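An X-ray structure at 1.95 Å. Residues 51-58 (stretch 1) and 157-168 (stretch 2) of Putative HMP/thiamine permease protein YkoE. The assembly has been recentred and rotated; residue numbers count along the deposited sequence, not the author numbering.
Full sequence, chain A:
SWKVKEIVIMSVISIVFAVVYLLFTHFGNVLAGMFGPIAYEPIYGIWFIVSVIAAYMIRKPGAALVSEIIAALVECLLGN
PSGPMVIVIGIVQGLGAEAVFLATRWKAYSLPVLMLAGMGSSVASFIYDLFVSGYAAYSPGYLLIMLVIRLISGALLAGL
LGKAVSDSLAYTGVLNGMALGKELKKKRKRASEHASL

Stretch 1, residues 51-58: SVIAAYMI
Stretch 2, residues 157-168: LAGLLGKAVSDS

Two helices of one chain, residues 51-58 and 157-168, pack with axes 8.4 Å apart at closest approach and N-to-C directions 50° apart (signed crossing angle -50°), burying 433 Å² in total. Both are helical throughout (Tyr 56 -63/-36, Ser 166 -61/-47); the second has a wider pi-type turn at 157-160, where Ala 158 lies at -103/-59; the bond from Gly 162 N to Ala 158 O (2.8 Å) is weak. Ile 53 and Gly 162 have the nearest CA atoms across the pair, 5.3 Å apart.

Val 52 (chi1 t) packs against the backbone of the second helix, toward which it points, its CG1 3.5 Å from Ala 158 O and 4.1 Å from Gly 162 CA. Gly 162 leaves room for this methyl: an ideal CB would lie 2.8 Å from Val 52 CG1, a clash, and would also strike Ala 158 O at 2.2 Å. Ser 166 (m) points toward the first helix, its CB 3.3 Å from Tyr 56 CD2 at the ring edge.

The apolar contacts are two: Val 52 CG2 meets Ala 158 CB at 4.2 Å, and Ile 53 (m, t) reaches with CD1 to Val 165 CG1 (chi1 t) at 4.1 Å.

The hydrogen bond across the pair runs from Tyr 56 OH to Asp 167 OD1, 2.6 Å, with OD1 near the ring plane. Tyr 56 is t with chi2 68°; Asp 167 (m, chi2 -13°) has a sideways CA-to-CB bond, but its end comes nearer. Its other oxygen, OD2, accepts from Lys 163 NZ at 2.9 Å in a salt bridge one helical turn back, so the carboxylate serves both. The Lys 163 chain (t, t, t, m) brings CE to 3.4 Å from Tyr 56 OH. Ser 166 OG donates to Gly 162 O (2.8 Å), satisfying the hydroxyl within its own helix while OG packs 3.5 Å from Ile 53 CA.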

# COMPACT_ATOMS: atom_id res chain seq x y z
N SER A 51 -2.39 -1.00 -1.24
CA SER A 51 -3.50 -0.24 -0.70
C SER A 51 -3.58 1.14 -1.32
O SER A 51 -4.65 1.61 -1.66
CB SER A 51 -3.39 -0.11 0.82
OG SER A 51 -3.73 -1.33 1.45
N VAL A 52 -2.42 1.78 -1.46
CA VAL A 52 -2.38 3.13 -1.98
C VAL A 52 -2.74 3.13 -3.47
O VAL A 52 -3.51 3.96 -3.92
CB VAL A 52 -0.99 3.77 -1.75
CG1 VAL A 52 -0.82 5.04 -2.59
CG2 VAL A 52 -0.80 4.08 -0.26
N ILE A 53 -2.20 2.16 -4.21
CA ILE A 53 -2.43 2.04 -5.65
C ILE A 53 -3.92 1.85 -5.94
O ILE A 53 -4.51 2.62 -6.69
CB ILE A 53 -1.61 0.86 -6.25
CG1 ILE A 53 -0.10 1.17 -6.16
CG2 ILE A 53 -2.08 0.54 -7.70
CD1 ILE A 53 0.83 0.03 -6.59
N ALA A 54 -4.54 0.87 -5.30
CA ALA A 54 -5.95 0.58 -5.54
C ALA A 54 -6.84 1.77 -5.19
O ALA A 54 -7.75 2.07 -5.93
CB ALA A 54 -6.39 -0.65 -4.76
N ALA A 55 -6.57 2.42 -4.06
CA ALA A 55 -7.40 3.55 -3.62
C ALA A 55 -7.23 4.74 -4.57
O ALA A 55 -8.21 5.34 -5.01
CB ALA A 55 -7.06 3.96 -2.19
N TYR A 56 -5.98 5.08 -4.85
CA TYR A 56 -5.68 6.22 -5.71
C TYR A 56 -6.22 6.01 -7.13
O TYR A 56 -6.72 6.95 -7.76
CB TYR A 56 -4.17 6.47 -5.70
CG TYR A 56 -3.64 7.61 -6.54
CD1 TYR A 56 -3.92 8.94 -6.23
CD2 TYR A 56 -2.83 7.36 -7.63
CE1 TYR A 56 -3.43 9.98 -7.01
CE2 TYR A 56 -2.32 8.38 -8.40
CZ TYR A 56 -2.62 9.69 -8.10
OH TYR A 56 -2.09 10.67 -8.88
N MET A 57 -6.18 4.77 -7.62
CA MET A 57 -6.69 4.47 -8.96
C MET A 57 -8.21 4.46 -9.02
O MET A 57 -8.79 5.04 -9.93
CB MET A 57 -6.19 3.11 -9.45
CG MET A 57 -4.73 3.05 -9.88
SD MET A 57 -4.37 1.41 -10.57
CE MET A 57 -6.04 0.88 -10.97
N ILE A 58 -8.84 3.80 -8.05
CA ILE A 58 -10.26 3.48 -8.14
C ILE A 58 -11.12 4.49 -7.38
O ILE A 58 -12.20 4.86 -7.84
CB ILE A 58 -10.53 2.05 -7.63
CG1 ILE A 58 -9.82 1.05 -8.54
CG2 ILE A 58 -12.02 1.79 -7.53
CD1 ILE A 58 -9.84 -0.38 -8.02
N LEU A 157 7.51 4.64 0.46
CA LEU A 157 7.45 3.44 -0.38
C LEU A 157 6.03 2.98 -0.66
O LEU A 157 5.81 2.20 -1.58
CB LEU A 157 8.24 2.29 0.26
CG LEU A 157 9.74 2.52 0.42
CD1 LEU A 157 10.43 1.24 0.89
CD2 LEU A 157 10.34 3.05 -0.87
N ALA A 158 5.07 3.43 0.13
CA ALA A 158 3.68 3.15 -0.17
C ALA A 158 3.01 4.38 -0.76
O ALA A 158 2.53 4.34 -1.89
CB ALA A 158 2.94 2.66 1.06
N GLY A 159 3.00 5.49 -0.01
CA GLY A 159 2.32 6.70 -0.45
C GLY A 159 2.90 7.32 -1.72
O GLY A 159 2.22 7.41 -2.75
N LEU A 160 4.16 7.74 -1.66
CA LEU A 160 4.79 8.40 -2.80
C LEU A 160 5.06 7.43 -3.97
O LEU A 160 4.74 7.74 -5.11
CB LEU A 160 6.11 9.06 -2.37
CG LEU A 160 6.88 9.79 -3.48
CD1 LEU A 160 6.06 10.97 -4.02
CD2 LEU A 160 8.22 10.29 -2.97
N LEU A 161 5.65 6.28 -3.67
CA LEU A 161 5.95 5.31 -4.70
C LEU A 161 4.67 4.73 -5.31
O LEU A 161 4.62 4.43 -6.50
CB LEU A 161 6.82 4.18 -4.14
CG LEU A 161 7.24 3.14 -5.19
CD1 LEU A 161 8.06 3.81 -6.31
CD2 LEU A 161 8.00 1.96 -4.57
N GLY A 162 3.64 4.58 -4.49
CA GLY A 162 2.35 4.11 -4.95
C GLY A 162 1.71 5.08 -5.92
O GLY A 162 1.14 4.68 -6.93
N LYS A 163 1.82 6.38 -5.63
CA LYS A 163 1.31 7.39 -6.54
C LYS A 163 2.09 7.37 -7.86
O LYS A 163 1.49 7.44 -8.93
CB LYS A 163 1.37 8.79 -5.91
CG LYS A 163 0.94 9.91 -6.85
CD LYS A 163 0.90 11.28 -6.15
CE LYS A 163 0.22 12.35 -7.02
NZ LYS A 163 0.98 12.63 -8.25
N ALA A 164 3.41 7.28 -7.76
CA ALA A 164 4.27 7.23 -8.95
C ALA A 164 3.96 6.04 -9.85
O ALA A 164 3.86 6.18 -11.07
CB ALA A 164 5.74 7.20 -8.53
N VAL A 165 3.83 4.86 -9.27
CA VAL A 165 3.47 3.68 -10.04
C VAL A 165 2.11 3.87 -10.73
O VAL A 165 1.96 3.58 -11.92
CB VAL A 165 3.42 2.43 -9.14
CG1 VAL A 165 2.84 1.25 -9.91
CG2 VAL A 165 4.82 2.12 -8.58
N SER A 166 1.13 4.34 -9.97
CA SER A 166 -0.23 4.53 -10.46
C SER A 166 -0.27 5.53 -11.62
O SER A 166 -0.90 5.26 -12.65
CB SER A 166 -1.15 5.02 -9.33
OG SER A 166 -1.20 4.07 -8.28
N ASP A 167 0.42 6.65 -11.43
CA ASP A 167 0.51 7.69 -12.46
C ASP A 167 1.14 7.13 -13.74
O ASP A 167 0.65 7.39 -14.85
CB ASP A 167 1.33 8.89 -11.95
CG ASP A 167 0.57 9.74 -10.94
OD1 ASP A 167 -0.66 9.56 -10.81
OD2 ASP A 167 1.20 10.60 -10.28
N SER A 168 2.22 6.37 -13.57
CA SER A 168 2.89 5.73 -14.70
C SER A 168 1.94 4.83 -15.47
O SER A 168 1.92 4.85 -16.69
CB SER A 168 4.11 4.92 -14.23
OG SER A 168 5.11 5.77 -13.69